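Long-range contacts in xylulokinase (Brucella ovis, PDB 5VM1), which probably phosphorylates D-xylulose with ATP to give D-xylulose 5-phosphate, as a sugar kinase of the FGGY family: residues A271-Y276 / W295-V300; Q277-S282 / L389-T394. All coordinates share one frame; numbering follows the deposited sequence.

Contact 1 of 2, residues A271-Y276 / W295-V300; sequences AANGAY and WHQMGV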
loop_
_atom_site.group_PDB
_atom_site.type_symbol
_atom_site.label_atom_id
_atom_site.label_comp_id
_atom_site.label_asym_id
_atom_site.label_seq_id
_atom_site.Cartn_x
_atom_site.Cartn_y
_atom_site.Cartn_z
ATOM N N ALA A 271 -7.288 2.264 -7.265
ATOM C CA ALA A 271 -8.035 3.144 -8.138
ATOM C C ALA A 271 -8.202 4.497 -7.464
ATOM O O ALA A 271 -8.659 4.572 -6.314
ATOM C CB ALA A 271 -9.401 2.525 -8.462
ATOM N N ALA A 272 -7.858 5.564 -8.182
ATOM C CA ALA A 272 -8.084 6.908 -7.676
ATOM C C ALA A 272 -9.533 7.327 -7.916
ATOM O O ALA A 272 -10.117 6.995 -8.955
ATOM C CB ALA A 272 -7.119 7.883 -8.335
ATOM N N ASN A 273 -10.117 8.045 -6.932
ATOM C CA ASN A 273 -11.516 8.489 -6.957
ATOM C C ASN A 273 -11.677 10.006 -6.811
ATOM O O ASN A 273 -10.964 10.656 -6.035
ATOM C CB ASN A 273 -12.365 7.855 -5.839
ATOM C CG ASN A 273 -12.354 6.335 -5.842
ATOM O OD1 ASN A 273 -12.477 5.716 -4.791
ATOM N ND2 ASN A 273 -12.208 5.732 -7.016
ATOM N N GLY A 274 -12.683 10.554 -7.494
ATOM C CA GLY A 274 -13.076 11.946 -7.342
ATOM C C GLY A 274 -13.955 12.240 -6.143
ATOM O O GLY A 274 -14.216 13.412 -5.844
ATOM N N ALA A 275 -14.418 11.196 -5.456
ATOM C CA ALA A 275 -15.207 11.330 -4.243
ATOM C C ALA A 275 -14.909 10.159 -3.316
ATOM O O ALA A 275 -14.167 9.233 -3.661
ATOM C CB ALA A 275 -16.707 11.396 -4.558
ATOM N N TYR A 276 -15.448 10.248 -2.099
ATOM C CA TYR A 276 -15.364 9.162 -1.134
ATOM C C TYR A 276 -16.394 8.099 -1.493
ATOM O O TYR A 276 -17.602 8.358 -1.468
ATOM C CB TYR A 276 -15.568 9.704 0.273
ATOM C CG TYR A 276 -15.822 8.666 1.340
ATOM C CD1 TYR A 276 -14.864 7.706 1.685
ATOM C CD2 TYR A 276 -17.029 8.670 2.028
ATOM C CE1 TYR A 276 -15.125 6.783 2.700
ATOM C CE2 TYR A 276 -17.296 7.772 2.997
ATOM C CZ TYR A 276 -16.364 6.837 3.341
ATOM O OH TYR A 276 -16.730 5.972 4.336
ATOM N N TRP A 295 -9.805 10.912 -3.294
ATOM C CA TRP A 295 -9.872 9.670 -2.534
ATOM C C TRP A 295 -9.286 8.542 -3.370
ATOM O O TRP A 295 -8.820 8.750 -4.498
ATOM C CB TRP A 295 -11.314 9.327 -2.143
ATOM C CG TRP A 295 -11.805 10.086 -0.965
ATOM C CD1 TRP A 295 -11.875 9.638 0.336
ATOM C CD2 TRP A 295 -12.264 11.440 -0.948
ATOM N NE1 TRP A 295 -12.360 10.632 1.152
ATOM C CE2 TRP A 295 -12.618 11.744 0.392
ATOM C CE3 TRP A 295 -12.422 12.430 -1.933
ATOM C CZ2 TRP A 295 -13.105 12.992 0.762
ATOM C CZ3 TRP A 295 -12.904 13.660 -1.566
ATOM C CH2 TRP A 295 -13.245 13.933 -0.236
ATOM N N HIS A 296 -9.307 7.331 -2.815
ATOM C CA HIS A 296 -8.975 6.153 -3.611
ATOM C C HIS A 296 -9.579 4.898 -3.009
ATOM O O HIS A 296 -9.846 4.814 -1.805
ATOM C CB HIS A 296 -7.457 5.968 -3.770
ATOM C CG HIS A 296 -6.781 5.379 -2.572
ATOM N ND1 HIS A 296 -6.634 4.024 -2.386
ATOM C CD2 HIS A 296 -6.172 5.971 -1.516
ATOM C CE1 HIS A 296 -5.988 3.804 -1.255
ATOM N NE2 HIS A 296 -5.687 4.968 -0.711
ATOM N N GLN A 297 -9.709 3.897 -3.868
ATOM C CA GLN A 297 -10.126 2.561 -3.491
ATOM C C GLN A 297 -8.946 1.596 -3.571
ATOM O O GLN A 297 -7.993 1.793 -4.329
ATOM C CB GLN A 297 -11.264 2.076 -4.389
ATOM C CG GLN A 297 -12.591 2.582 -3.946
ATOM C CD GLN A 297 -13.583 2.711 -5.066
ATOM O OE1 GLN A 297 -13.221 2.707 -6.248
ATOM N NE2 GLN A 297 -14.852 2.803 -4.705
ATOM N N MET A 298 -9.041 0.520 -2.800
ATOM C CA MET A 298 -7.984 -0.477 -2.771
ATOM C C MET A 298 -8.641 -1.840 -2.668
ATOM O O MET A 298 -9.371 -2.107 -1.713
ATOM C CB MET A 298 -7.031 -0.239 -1.595
ATOM C CG MET A 298 -5.593 -0.078 -1.993
ATOM S SD MET A 298 -4.481 -0.318 -0.615
ATOM C CE MET A 298 -4.751 1.100 0.414
ATOM N N GLY A 299 -8.457 -2.667 -3.692
ATOM C CA GLY A 299 -8.813 -4.070 -3.622
ATOM C C GLY A 299 -7.567 -4.861 -3.281
ATOM O O GLY A 299 -6.504 -4.644 -3.866
ATOM N N VAL A 300 -7.692 -5.743 -2.292
ATOM C CA VAL A 300 -6.557 -6.513 -1.785
ATOM C C VAL A 300 -6.776 -7.992 -2.069
ATOM O O VAL A 300 -7.754 -8.579 -1.600
ATOM C CB VAL A 300 -6.323 -6.304 -0.286
ATOM C CG1 VAL A 300 -5.106 -7.098 0.134
ATOM C CG2 VAL A 300 -6.137 -4.863 -0.006
#
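Trp295 does most of the work here, so it is worth following outward from the backbone. Its CG lies anti to the carbonyl carbon (chi1 -80°), which sets the indole against residues 274-276, where the chain leaves strand 267-273. Trp295 CB sits 3.2 Å from Ala275 O. Further out, Trp295 CD2 meets Tyr276 N at 3.6 Å, and Trp295 CE3 lies against Ala275 C. Over one face of the indole Tyr276 CB makes a CH-pi contact, 3.5 Å from the centroid of the five-membered ring of Trp295, while the two aromatic rings meet obliquely. NE1 is committed to Thr188 O, and Arg191 adds a cation-pi contact.

The backbones of the two segments form an antiparallel pairing within the mixed sheet of the C-terminal FGGY domain, a member of the actin-like ATPase clan; strand 295-301 lies between 267-273 and 285-288. Asn273 and Trp295 form a hydrogen-bonded pair, Trp295 N donating to Asn273 O and Asn273 N reaching Trp295 O at 2.8 Å. Ala271 pairs likewise with Gln297, the bond from Gln297 N to Ala271 O being 2.7 Å and nearly along the C=O axis.

On the face carrying Trp295, the Asn273 and Gln297 amides cross with planes 84° apart. Asn273 ND2 donates to Gln297 OE1 at 3.3 Å from above the Gln297 amide plane; Thr394 is the stronger partner of OE1. His296 lies on the other face, stacked on Phe270, its side chain about 6 Å from that of Met87, a predicted substrate-binding residue.

Contact 2 of 2, residues Q277-S282 / L389-T394; sequences QPKPES and LQSAGT
Two side-chain amides grip the backbone oxygen of Ala392. Gln277 NE2 approaches Ala392 O in the carbonyl plane, on a lone pair, at 2.9 Å, with an N-H...O angle of 152°; the second bond comes from Gln297 NE2. The acceptor also lies in the plane of the Gln277 amide, so the group is turned squarely for donation. Gln277 gets there with CG anti to its carbonyl carbon and the chain extended beyond, CB passing beside the same Ala392 O. NE2 is shared: a weak bond of 3.3 Å runs on from Gln277 NE2 to Thr394 OG1, which is held more firmly by Gln297.

Lys279 makes the second half of the contact. Its CG is anti to the backbone N, and Lys279 CB rests on Ala392 CB at 3.5 Å. A bend at chi2 (62°) then carries the chain across to Ser391, where Lys279 CE lies 3.2 Å from Ser391 O and NZ makes a weak bond to that oxygen. Glu281 OE1 is a long salt-bridge partner for Lys279 NZ, 4.0 Å away.

These oxygens are presented by a type I turn, Gln390 to Gly393, with the bond pattern of a Schellman motif: Gly393 N to Gln390 O at 3.2 Å, a weak Thr394 N to Leu389 O, and a positive phi (91°) at Gly393. The contact thus fastens the C-terminal end of helix 367-390 to the connection between strands 267-273 and 285-288, with Leu389 lying on Leu269 and Ala271 and Thr394 on Ala271 of strand 267-273.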
loop_
_atom_site.group_PDB
_atom_site.type_symbol
_atom_site.label_atom_id
_atom_site.label_comp_id
_atom_site.label_asym_id
_atom_site.label_seq_id
_atom_site.Cartn_x
_atom_site.Cartn_y
_atom_site.Cartn_z
ATOM N N GLN A 277 -15.921 6.898 -1.812
ATOM C CA GLN A 277 -16.747 5.849 -2.406
ATOM C C GLN A 277 -16.543 4.537 -1.652
ATOM O O GLN A 277 -15.953 3.583 -2.172
ATOM C CB GLN A 277 -16.400 5.706 -3.886
ATOM C CG GLN A 277 -16.402 7.023 -4.605
ATOM C CD GLN A 277 -16.027 6.898 -6.052
ATOM O OE1 GLN A 277 -15.529 7.848 -6.661
ATOM N NE2 GLN A 277 -16.265 5.728 -6.621
ATOM N N PRO A 278 -17.068 4.436 -0.439
ATOM C CA PRO A 278 -16.847 3.226 0.346
ATOM C C PRO A 278 -17.690 2.055 -0.132
ATOM O O PRO A 278 -18.787 2.207 -0.673
ATOM C CB PRO A 278 -17.268 3.650 1.755
ATOM C CG PRO A 278 -18.345 4.657 1.510
ATOM C CD PRO A 278 -17.882 5.424 0.295
ATOM N N LYS A 279 -17.180 0.875 0.130
ATOM C CA LYS A 279 -17.930 -0.337 -0.125
ATOM C C LYS A 279 -17.383 -1.424 0.788
ATOM O O LYS A 279 -16.893 -2.449 0.306
ATOM C CB LYS A 279 -17.816 -0.754 -1.594
ATOM C CG LYS A 279 -18.958 -1.641 -2.105
ATOM C CD LYS A 279 -20.246 -0.903 -2.004
ATOM C CE LYS A 279 -21.275 -1.361 -3.004
ATOM N NZ LYS A 279 -22.320 -0.291 -3.096
ATOM N N PRO A 280 -17.449 -1.255 2.108
ATOM C CA PRO A 280 -16.905 -2.301 2.995
ATOM C C PRO A 280 -17.681 -3.598 2.916
ATOM O O PRO A 280 -17.171 -4.629 3.358
ATOM C CB PRO A 280 -16.996 -1.673 4.396
ATOM C CG PRO A 280 -18.087 -0.661 4.279
ATOM C CD PRO A 280 -18.027 -0.133 2.861
ATOM N N GLU A 281 -18.915 -3.566 2.405
ATOM C CA GLU A 281 -19.711 -4.778 2.266
ATOM C C GLU A 281 -19.063 -5.757 1.299
ATOM O O GLU A 281 -19.247 -6.968 1.430
ATOM C CB GLU A 281 -21.126 -4.424 1.805
ATOM C CG GLU A 281 -21.654 -3.178 2.471
ATOM C CD GLU A 281 -21.420 -1.938 1.628
ATOM O OE1 GLU A 281 -21.709 -2.003 0.416
ATOM O OE2 GLU A 281 -20.923 -0.919 2.162
ATOM N N SER A 282 -18.342 -5.251 0.297
ATOM C CA SER A 282 -17.556 -6.068 -0.616
ATOM C C SER A 282 -16.071 -6.076 -0.257
ATOM O O SER A 282 -15.239 -6.438 -1.098
ATOM C CB SER A 282 -17.729 -5.574 -2.045
ATOM O OG SER A 282 -19.004 -5.011 -2.237
ATOM N N LEU A 389 -14.855 -2.937 -7.222
ATOM C CA LEU A 389 -14.665 -1.502 -7.430
ATOM C C LEU A 389 -15.766 -0.906 -8.292
ATOM O O LEU A 389 -16.238 0.211 -8.036
ATOM C CB LEU A 389 -13.297 -1.233 -8.051
ATOM C CG LEU A 389 -12.095 -1.556 -7.175
ATOM C CD1 LEU A 389 -10.894 -0.798 -7.714
ATOM C CD2 LEU A 389 -12.398 -1.119 -5.780
ATOM N N GLN A 390 -16.163 -1.615 -9.348
ATOM C CA GLN A 390 -17.253 -1.119 -10.169
ATOM C C GLN A 390 -18.557 -1.040 -9.389
ATOM O O GLN A 390 -19.333 -0.104 -9.588
ATOM C CB GLN A 390 -17.376 -1.990 -11.409
ATOM C CG GLN A 390 -16.259 -1.699 -12.392
ATOM C CD GLN A 390 -16.516 -2.282 -13.764
ATOM O OE1 GLN A 390 -17.663 -2.568 -14.120
ATOM N NE2 GLN A 390 -15.471 -2.315 -14.596
ATOM N N SER A 391 -18.789 -1.952 -8.445
ATOM C CA SER A 391 -20.004 -1.806 -7.659
ATOM C C SER A 391 -19.913 -0.637 -6.692
ATOM O O SER A 391 -20.898 -0.321 -6.025
ATOM C CB SER A 391 -20.305 -3.084 -6.877
ATOM O OG SER A 391 -19.408 -3.207 -5.785
ATOM N N ALA A 392 -18.748 -0.014 -6.570
ATOM C CA ALA A 392 -18.583 1.118 -5.678
ATOM C C ALA A 392 -18.359 2.417 -6.449
ATOM O O ALA A 392 -17.751 3.352 -5.917
ATOM C CB ALA A 392 -17.461 0.843 -4.674
ATOM N N GLY A 393 -18.845 2.478 -7.696
ATOM C CA GLY A 393 -18.937 3.705 -8.482
ATOM C C GLY A 393 -17.747 4.046 -9.356
ATOM O O GLY A 393 -17.689 5.163 -9.893
ATOM N N THR A 394 -16.840 3.103 -9.569
ATOM C CA THR A 394 -15.582 3.313 -10.271
ATOM C C THR A 394 -15.627 2.481 -11.542
ATOM O O THR A 394 -15.995 1.304 -11.497
ATOM C CB THR A 394 -14.382 2.917 -9.365
ATOM O OG1 THR A 394 -14.116 3.964 -8.427
ATOM C CG2 THR A 394 -13.127 2.597 -10.147
#

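How the contacts relate
Contacts 1 and 2 lie about 9 Å apart, centre to centre, on the same side of the chain's centre and within the C-terminal FGGY domain. Along the chain their segments alternate: 271-276 runs directly into 277-282, then come 295-300 and, much later, 389-394. Contact 1 joins two neighbouring strands of the sheet and the start of the loop that leaves it; contact 2 ties the continuation of that loop to the end of helix 367-390. Gln297 of contact 1 reaches both segments of contact 2, its NE2 lying 2.9 Å from Gln277 O, a probable hydrogen bond. Sheet, loop and helix end therefore form one connected polar cluster, with contact 2 away from the predicted catalytic and substrate-binding residues.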